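Long-range contact in glutamine aminotransferase class-II domain protein (Ruegeria pomeroyi, PDB 3MDN), which probably uses an N-terminal-nucleophile class-II amidotransferase fold to release ammonia from glutamine, though its physiological acceptor is not established: residues 100-111 with 138-149. Sequence-based numbering, arbitrary orientation.
Sequences NCHPFAARRWCF and YRKGSTDSEVLF
N100 lays its amide against the loop that leads into helix 144-154: CG packs 3.4 Å from T143 CG2, the two side chains running past each other in opposite directions. At H102, S145 OG lies near the ring plane at its edge, 2.8 Å from NE2; the serine's position is doubtful and its proton also has D144 OD1 within weak reach, so this polar contact is tentative.

F104 enters the contact with its ring sandwiched. On one face sits the carbonyl oxygen of C101; over the other, E146 CB makes a CH-pi contact 3.8 Å from the ring centroid. E146 reaches past F104 fully extended, its CG anti to the backbone N (chi1 -172°), which carries the carboxylate back to the loop before its own helix. There it accepts from K140 N and G141 N and pairs with R139, whose NE is bridged in turn to D128.

Further along, A106 CB stands over the centre of the Y138 ring, 3.7 Å from its centroid. Around the type II' turn, R107 brings NE to 3.6 Å from Y138 OH, while its guanidinium is held by salt bridges to E158 and E134. W109 adds its CB beside F149 CZ.

At F111 the ring lies near parallel to that of F149 (planes at 16°), slid so far that each CB lies over the other's face, F111 CB 3.7 Å from the F149 centroid.

Helix 144-154 thus packs through apolar groups on the hairpin of strands 104-106 and 109-114, consistent with the layered NTN fold, while the buried E146 carboxylate is compensated within its own segment and therefore probably kept ionised.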
ATOM      1  N   ASN D 100       5.683   8.650  -9.461  1.00 55.76           N
ATOM      2  CA  ASN D 100       4.995   9.662 -10.273  1.00 54.97           C
ATOM      3  C   ASN D 100       4.143  10.663  -9.429  1.00 54.54           C
ATOM      4  O   ASN D 100       3.283  11.396  -9.969  1.00 54.84           O
ATOM      5  CB  ASN D 100       4.118   8.966 -11.344  1.00 54.91           C
ATOM      6  CG  ASN D 100       4.941   8.285 -12.481  1.00 55.12           C
ATOM      7  OD1 ASN D 100       4.359   7.778 -13.446  1.00 55.01           O
ATOM      8  ND2 ASN D 100       6.272   8.279 -12.368  1.00 51.53           N
ATOM      9  N   CYS D 101       4.387  10.698  -8.114  1.00 53.11           N
ATOM     10  CA  CYS D 101       3.688  11.632  -7.211  1.00 51.77           C
ATOM     11  C   CYS D 101       4.553  12.843  -6.857  1.00 49.28           C
ATOM     12  O   CYS D 101       5.763  12.716  -6.704  1.00 49.49           O
ATOM     13  CB  CYS D 101       3.249  10.920  -5.914  1.00 52.05           C
ATOM     14  SG  CYS D 101       1.931   9.684  -6.129  1.00 56.04           S
ATOM     15  N   HIS D 102       3.942  14.015  -6.719  1.00 46.84           N
ATOM     16  CA  HIS D 102       4.710  15.187  -6.282  1.00 43.37           C
ATOM     17  C   HIS D 102       4.599  15.220  -4.765  1.00 41.49           C
ATOM     18  O   HIS D 102       3.825  14.462  -4.187  1.00 41.98           O
ATOM     19  CB  HIS D 102       4.150  16.458  -6.857  1.00 43.73           C
ATOM     20  CG  HIS D 102       3.986  16.463  -8.348  1.00 42.35           C
ATOM     21  ND1 HIS D 102       3.396  15.426  -9.051  1.00 43.11           N
ATOM     22  CD2 HIS D 102       4.282  17.415  -9.260  1.00 35.39           C
ATOM     23  CE1 HIS D 102       3.352  15.733 -10.334  1.00 39.82           C
ATOM     24  NE2 HIS D 102       3.864  16.943 -10.483  1.00 40.61           N
ATOM     25  N   PRO D 103       5.424  16.017  -4.095  1.00 39.14           N
ATOM     26  CA  PRO D 103       6.570  16.737  -4.604  1.00 37.06           C
ATOM     27  C   PRO D 103       7.699  15.788  -4.989  1.00 34.16           C
ATOM     28  O   PRO D 103       7.631  14.587  -4.689  1.00 33.92           O
ATOM     29  CB  PRO D 103       6.999  17.599  -3.412  1.00 36.92           C
ATOM     30  CG  PRO D 103       5.831  17.588  -2.481  1.00 39.45           C
ATOM     31  CD  PRO D 103       5.248  16.240  -2.653  1.00 39.20           C
ATOM     32  N   PHE D 104       8.665  16.341  -5.714  1.00 31.18           N
ATOM     33  CA  PHE D 104       9.953  15.744  -6.018  1.00 29.99           C
ATOM     34  C   PHE D 104      11.018  16.479  -5.186  1.00 29.53           C
ATOM     35  O   PHE D 104      10.817  17.603  -4.751  1.00 27.66           O
ATOM     36  CB  PHE D 104      10.241  15.863  -7.518  1.00 28.95           C
ATOM     37  CG  PHE D 104       9.193  15.177  -8.390  1.00 29.88           C
ATOM     38  CD1 PHE D 104       9.232  13.793  -8.586  1.00 29.56           C
ATOM     39  CD2 PHE D 104       8.145  15.908  -8.966  1.00 27.68           C
ATOM     40  CE1 PHE D 104       8.270  13.150  -9.371  1.00 28.95           C
ATOM     41  CE2 PHE D 104       7.190  15.281  -9.752  1.00 25.77           C
ATOM     42  CZ  PHE D 104       7.255  13.892  -9.953  1.00 28.51           C
ATOM     43  N   ALA D 105      12.130  15.819  -4.898  1.00 29.87           N
ATOM     44  CA  ALA D 105      13.152  16.449  -4.071  1.00 29.34           C
ATOM     45  C   ALA D 105      14.489  15.945  -4.535  1.00 29.56           C
ATOM     46  O   ALA D 105      14.620  14.778  -4.907  1.00 28.71           O
ATOM     47  CB  ALA D 105      12.947  16.077  -2.581  1.00 29.21           C
ATOM     48  N   ALA D 106      15.480  16.819  -4.512  1.00 28.99           N
ATOM     49  CA  ALA D 106      16.847  16.410  -4.787  1.00 30.15           C
ATOM     50  C   ALA D 106      17.727  17.446  -4.103  1.00 29.78           C
ATOM     51  O   ALA D 106      17.499  18.645  -4.267  1.00 30.23           O
ATOM     52  CB  ALA D 106      17.104  16.349  -6.291  1.00 29.49           C
ATOM     53  N   ARG D 107      18.693  16.980  -3.313  1.00 29.32           N
ATOM     54  CA  ARG D 107      19.527  17.863  -2.500  1.00 29.40           C
ATOM     55  C   ARG D 107      18.681  18.748  -1.567  1.00 29.10           C
ATOM     56  O   ARG D 107      17.823  18.233  -0.872  1.00 29.16           O
ATOM     57  CB  ARG D 107      20.405  18.717  -3.414  1.00 29.84           C
ATOM     58  CG  ARG D 107      21.348  17.859  -4.224  1.00 30.47           C
ATOM     59  CD  ARG D 107      22.104  18.681  -5.234  1.00 27.50           C
ATOM     60  NE  ARG D 107      22.912  17.773  -6.044  1.00 30.13           N
ATOM     61  CZ  ARG D 107      23.763  18.163  -6.978  1.00 29.25           C
ATOM     62  NH1 ARG D 107      23.920  19.470  -7.225  1.00 27.22           N
ATOM     63  NH2 ARG D 107      24.453  17.252  -7.659  1.00 28.54           N
ATOM     64  N   ARG D 108      18.905  20.066  -1.561  1.00 28.31           N
ATOM     65  CA  ARG D 108      18.123  20.981  -0.696  1.00 28.53           C
ATOM     66  C   ARG D 108      16.726  21.373  -1.237  1.00 27.14           C
ATOM     67  O   ARG D 108      15.916  22.000  -0.503  1.00 25.58           O
ATOM     68  CB  ARG D 108      18.896  22.291  -0.397  1.00 29.43           C
ATOM     69  CG  ARG D 108      20.231  22.176   0.382  1.00 33.21           C
ATOM     70  CD  ARG D 108      20.918  23.576   0.518  1.00 37.13           C
ATOM     71  NE  ARG D 108      19.924  24.602   0.875  1.00 43.94           N
ATOM     72  CZ  ARG D 108      20.134  25.923   0.918  1.00 45.42           C
ATOM     73  NH1 ARG D 108      21.330  26.433   0.624  1.00 47.11           N
ATOM     74  NH2 ARG D 108      19.137  26.738   1.257  1.00 44.17           N
ATOM     75  N   TRP D 109      16.455  21.024  -2.498  1.00 25.85           N
ATOM     76  CA  TRP D 109      15.306  21.573  -3.241  1.00 25.21           C
ATOM     77  C   TRP D 109      14.135  20.594  -3.341  1.00 25.94           C
ATOM     78  O   TRP D 109      14.349  19.379  -3.373  1.00 24.30           O
ATOM     79  CB  TRP D 109      15.728  21.950  -4.660  1.00 24.73           C
ATOM     80  CG  TRP D 109      16.622  23.129  -4.703  1.00 25.37           C
ATOM     81  CD1 TRP D 109      17.969  23.162  -4.488  1.00 24.69           C
ATOM     82  CD2 TRP D 109      16.219  24.484  -4.967  1.00 26.31           C
ATOM     83  NE1 TRP D 109      18.443  24.467  -4.621  1.00 22.45           N
ATOM     84  CE2 TRP D 109      17.383  25.293  -4.908  1.00 25.48           C
ATOM     85  CE3 TRP D 109      14.989  25.087  -5.215  1.00 27.86           C
ATOM     86  CZ2 TRP D 109      17.348  26.670  -5.111  1.00 26.12           C
ATOM     87  CZ3 TRP D 109      14.946  26.458  -5.418  1.00 29.77           C
ATOM     88  CH2 TRP D 109      16.127  27.241  -5.366  1.00 28.58           C
ATOM     89  N   CYS D 110      12.917  21.127  -3.360  1.00 25.97           N
ATOM     90  CA  CYS D 110      11.748  20.305  -3.641  1.00 27.50           C
ATOM     91  C   CYS D 110      10.862  21.070  -4.567  1.00 27.50           C
ATOM     92  O   CYS D 110      11.042  22.273  -4.726  1.00 29.45           O
ATOM     93  CB  CYS D 110      10.992  19.907  -2.370  1.00 27.57           C
ATOM     94  SG  CYS D 110      10.447  21.277  -1.340  1.00 28.13           S
ATOM     95  N   PHE D 111       9.891  20.397  -5.167  1.00 27.72           N
ATOM     96  CA  PHE D 111       9.236  20.945  -6.343  1.00 28.07           C
ATOM     97  C   PHE D 111       7.946  20.187  -6.612  1.00 27.26           C
ATOM     98  O   PHE D 111       7.897  18.977  -6.469  1.00 27.67           O
ATOM     99  CB  PHE D 111      10.213  20.779  -7.519  1.00 28.60           C
ATOM    100  CG  PHE D 111       9.716  21.315  -8.837  1.00 29.06           C
ATOM    101  CD1 PHE D 111       8.911  20.539  -9.656  1.00 30.67           C
ATOM    102  CD2 PHE D 111      10.095  22.579  -9.266  1.00 30.77           C
ATOM    103  CE1 PHE D 111       8.468  21.022 -10.868  1.00 32.29           C
ATOM    104  CE2 PHE D 111       9.662  23.079 -10.481  1.00 33.46           C
ATOM    105  CZ  PHE D 111       8.840  22.301 -11.283  1.00 34.80           C
ATOM    106  N   TYR D 138      18.615  11.288 -10.239  1.00 27.32           N
ATOM    107  CA  TYR D 138      17.347  11.621  -9.589  1.00 28.31           C
ATOM    108  C   TYR D 138      16.101  11.292 -10.449  1.00 28.48           C
ATOM    109  O   TYR D 138      14.974  11.485  -9.995  1.00 29.26           O
ATOM    110  CB  TYR D 138      17.326  13.109  -9.199  1.00 28.06           C
ATOM    111  CG  TYR D 138      18.477  13.483  -8.290  1.00 29.33           C
ATOM    112  CD1 TYR D 138      19.535  14.252  -8.749  1.00 29.86           C
ATOM    113  CD2 TYR D 138      18.524  13.031  -6.969  1.00 29.91           C
ATOM    114  CE1 TYR D 138      20.609  14.579  -7.903  1.00 30.76           C
ATOM    115  CE2 TYR D 138      19.590  13.349  -6.128  1.00 29.82           C
ATOM    116  CZ  TYR D 138      20.618  14.132  -6.596  1.00 30.93           C
ATOM    117  OH  TYR D 138      21.688  14.435  -5.773  1.00 33.30           O
ATOM    118  N   ARG D 139      16.292  10.835 -11.686  1.00 27.95           N
ATOM    119  CA  ARG D 139      15.151  10.569 -12.557  1.00 28.05           C
ATOM    120  C   ARG D 139      14.628   9.173 -12.207  1.00 27.70           C
ATOM    121  O   ARG D 139      15.230   8.191 -12.580  1.00 26.47           O
ATOM    122  CB  ARG D 139      15.546  10.713 -14.040  1.00 28.41           C
ATOM    123  CG  ARG D 139      14.493  10.287 -15.106  1.00 29.94           C
ATOM    124  CD  ARG D 139      13.153  10.962 -14.915  1.00 26.61           C
ATOM    125  NE  ARG D 139      12.356  10.933 -16.139  1.00 27.67           N
ATOM    126  CZ  ARG D 139      11.078  11.283 -16.221  1.00 26.16           C
ATOM    127  NH1 ARG D 139      10.405  11.657 -15.128  1.00 25.91           N
ATOM    128  NH2 ARG D 139      10.456  11.234 -17.397  1.00 27.07           N
ATOM    129  N   LYS D 140      13.529   9.112 -11.444  1.00 27.78           N
ATOM    130  CA  LYS D 140      13.036   7.823 -10.889  1.00 28.34           C
ATOM    131  C   LYS D 140      11.748   7.333 -11.533  1.00 27.55           C
ATOM    132  O   LYS D 140      11.462   6.165 -11.501  1.00 27.57           O
ATOM    133  CB  LYS D 140      12.836   7.922  -9.369  1.00 28.80           C
ATOM    134  CG  LYS D 140      14.115   8.251  -8.594  1.00 30.36           C
ATOM    135  CD  LYS D 140      15.160   7.188  -8.913  1.00 31.89           C
ATOM    136  CE  LYS D 140      16.320   7.253  -7.938  1.00 36.01           C
ATOM    137  NZ  LYS D 140      17.400   6.313  -8.344  1.00 36.47           N
ATOM    138  N   GLY D 141      10.960   8.230 -12.105  1.00 27.72           N
ATOM    139  CA  GLY D 141       9.711   7.812 -12.744  1.00 26.95           C
ATOM    140  C   GLY D 141       9.648   8.296 -14.176  1.00 26.80           C
ATOM    141  O   GLY D 141      10.684   8.488 -14.836  1.00 26.00           O
ATOM    142  N   SER D 142       8.435   8.506 -14.668  1.00 25.61           N
ATOM    143  CA  SER D 142       8.285   8.828 -16.060  1.00 25.69           C
ATOM    144  C   SER D 142       7.437  10.073 -16.310  1.00 25.66           C
ATOM    145  O   SER D 142       7.018  10.301 -17.441  1.00 26.52           O
ATOM    146  CB  SER D 142       7.752   7.620 -16.839  1.00 25.42           C
ATOM    147  OG  SER D 142       6.379   7.413 -16.570  1.00 26.94           O
ATOM    148  N   THR D 143       7.201  10.899 -15.293  1.00 25.16           N
ATOM    149  CA  THR D 143       6.393  12.100 -15.524  1.00 25.21           C
ATOM    150  C   THR D 143       7.123  13.294 -16.161  1.00 25.47           C
ATOM    151  O   THR D 143       8.360  13.432 -16.061  1.00 25.75           O
ATOM    152  CB  THR D 143       5.694  12.631 -14.231  1.00 25.58           C
ATOM    153  OG1 THR D 143       6.659  13.234 -13.346  1.00 24.80           O
ATOM    154  CG2 THR D 143       4.889  11.539 -13.548  1.00 23.41           C
ATOM    155  N   ASP D 144       6.330  14.179 -16.760  1.00 25.00           N
ATOM    156  CA  ASP D 144       6.820  15.468 -17.265  1.00 24.68           C
ATOM    157  C   ASP D 144       7.185  16.410 -16.150  1.00 24.64           C
ATOM    158  O   ASP D 144       8.127  17.169 -16.271  1.00 24.34           O
ATOM    159  CB  ASP D 144       5.832  16.122 -18.214  1.00 23.50           C
ATOM    160  CG  ASP D 144       4.408  16.216 -17.638  1.00 26.76           C
ATOM    161  OD1 ASP D 144       4.205  16.099 -16.411  1.00 27.58           O
ATOM    162  OD2 ASP D 144       3.467  16.432 -18.436  1.00 29.69           O
ATOM    163  N   SER D 145       6.438  16.353 -15.054  1.00 25.12           N
ATOM    164  CA  SER D 145       6.744  17.177 -13.887  1.00 25.68           C
ATOM    165  C   SER D 145       8.157  16.942 -13.389  1.00 25.32           C
ATOM    166  O   SER D 145       8.855  17.887 -13.044  1.00 25.78           O
ATOM    167  CB  SER D 145       5.761  16.871 -12.758  1.00 25.64           C
ATOM    168  OG  SER D 145       4.439  17.130 -13.191  1.00 28.37           O
ATOM    169  N   GLU D 146       8.561  15.676 -13.333  1.00 25.56           N
ATOM    170  CA  GLU D 146       9.868  15.305 -12.788  1.00 25.32           C
ATOM    171  C   GLU D 146      10.974  15.761 -13.726  1.00 25.44           C
ATOM    172  O   GLU D 146      11.981  16.290 -13.288  1.00 24.38           O
ATOM    173  CB  GLU D 146       9.944  13.813 -12.494  1.00 24.40           C
ATOM    174  CG  GLU D 146      11.222  13.416 -11.753  1.00 24.23           C
ATOM    175  CD  GLU D 146      11.353  11.947 -11.475  1.00 25.30           C
ATOM    176  OE1 GLU D 146      10.907  11.110 -12.313  1.00 24.56           O
ATOM    177  OE2 GLU D 146      11.970  11.624 -10.423  1.00 25.45           O
ATOM    178  N   VAL D 147      10.757  15.597 -15.025  1.00 26.56           N
ATOM    179  CA  VAL D 147      11.635  16.222 -16.011  1.00 27.77           C
ATOM    180  C   VAL D 147      11.803  17.736 -15.821  1.00 27.82           C
ATOM    181  O   VAL D 147      12.929  18.232 -15.752  1.00 27.96           O
ATOM    182  CB  VAL D 147      11.166  15.958 -17.460  1.00 28.25           C
ATOM    183  CG1 VAL D 147      12.236  16.469 -18.462  1.00 29.61           C
ATOM    184  CG2 VAL D 147      10.989  14.488 -17.663  1.00 27.62           C
ATOM    185  N   LEU D 148      10.698  18.468 -15.717  1.00 27.51           N
ATOM    186  CA  LEU D 148      10.778  19.902 -15.577  1.00 28.08           C
ATOM    187  C   LEU D 148      11.711  20.256 -14.393  1.00 27.17           C
ATOM    188  O   LEU D 148      12.541  21.170 -14.468  1.00 27.74           O
ATOM    189  CB  LEU D 148       9.378  20.475 -15.345  1.00 28.54           C
ATOM    190  CG  LEU D 148       8.851  21.766 -16.002  1.00 32.66           C
ATOM    191  CD1 LEU D 148       7.880  22.434 -15.055  1.00 34.28           C
ATOM    192  CD2 LEU D 148       9.939  22.758 -16.444  1.00 33.48           C
ATOM    193  N   PHE D 149      11.551  19.545 -13.288  1.00 26.19           N
ATOM    194  CA  PHE D 149      12.347  19.815 -12.084  1.00 25.64           C
ATOM    195  C   PHE D 149      13.823  19.528 -12.332  1.00 24.90           C
ATOM    196  O   PHE D 149      14.681  20.333 -12.025  1.00 24.30           O
ATOM    197  CB  PHE D 149      11.850  18.955 -10.924  1.00 24.85           C
ATOM    198  CG  PHE D 149      12.677  19.057  -9.654  1.00 25.48           C
ATOM    199  CD1 PHE D 149      13.111  20.279  -9.160  1.00 28.63           C
ATOM    200  CD2 PHE D 149      12.937  17.907  -8.908  1.00 28.17           C
ATOM    201  CE1 PHE D 149      13.821  20.349  -7.945  1.00 25.33           C
ATOM    202  CE2 PHE D 149      13.669  17.968  -7.711  1.00 28.92           C
ATOM    203  CZ  PHE D 149      14.099  19.187  -7.236  1.00 27.42           C
TER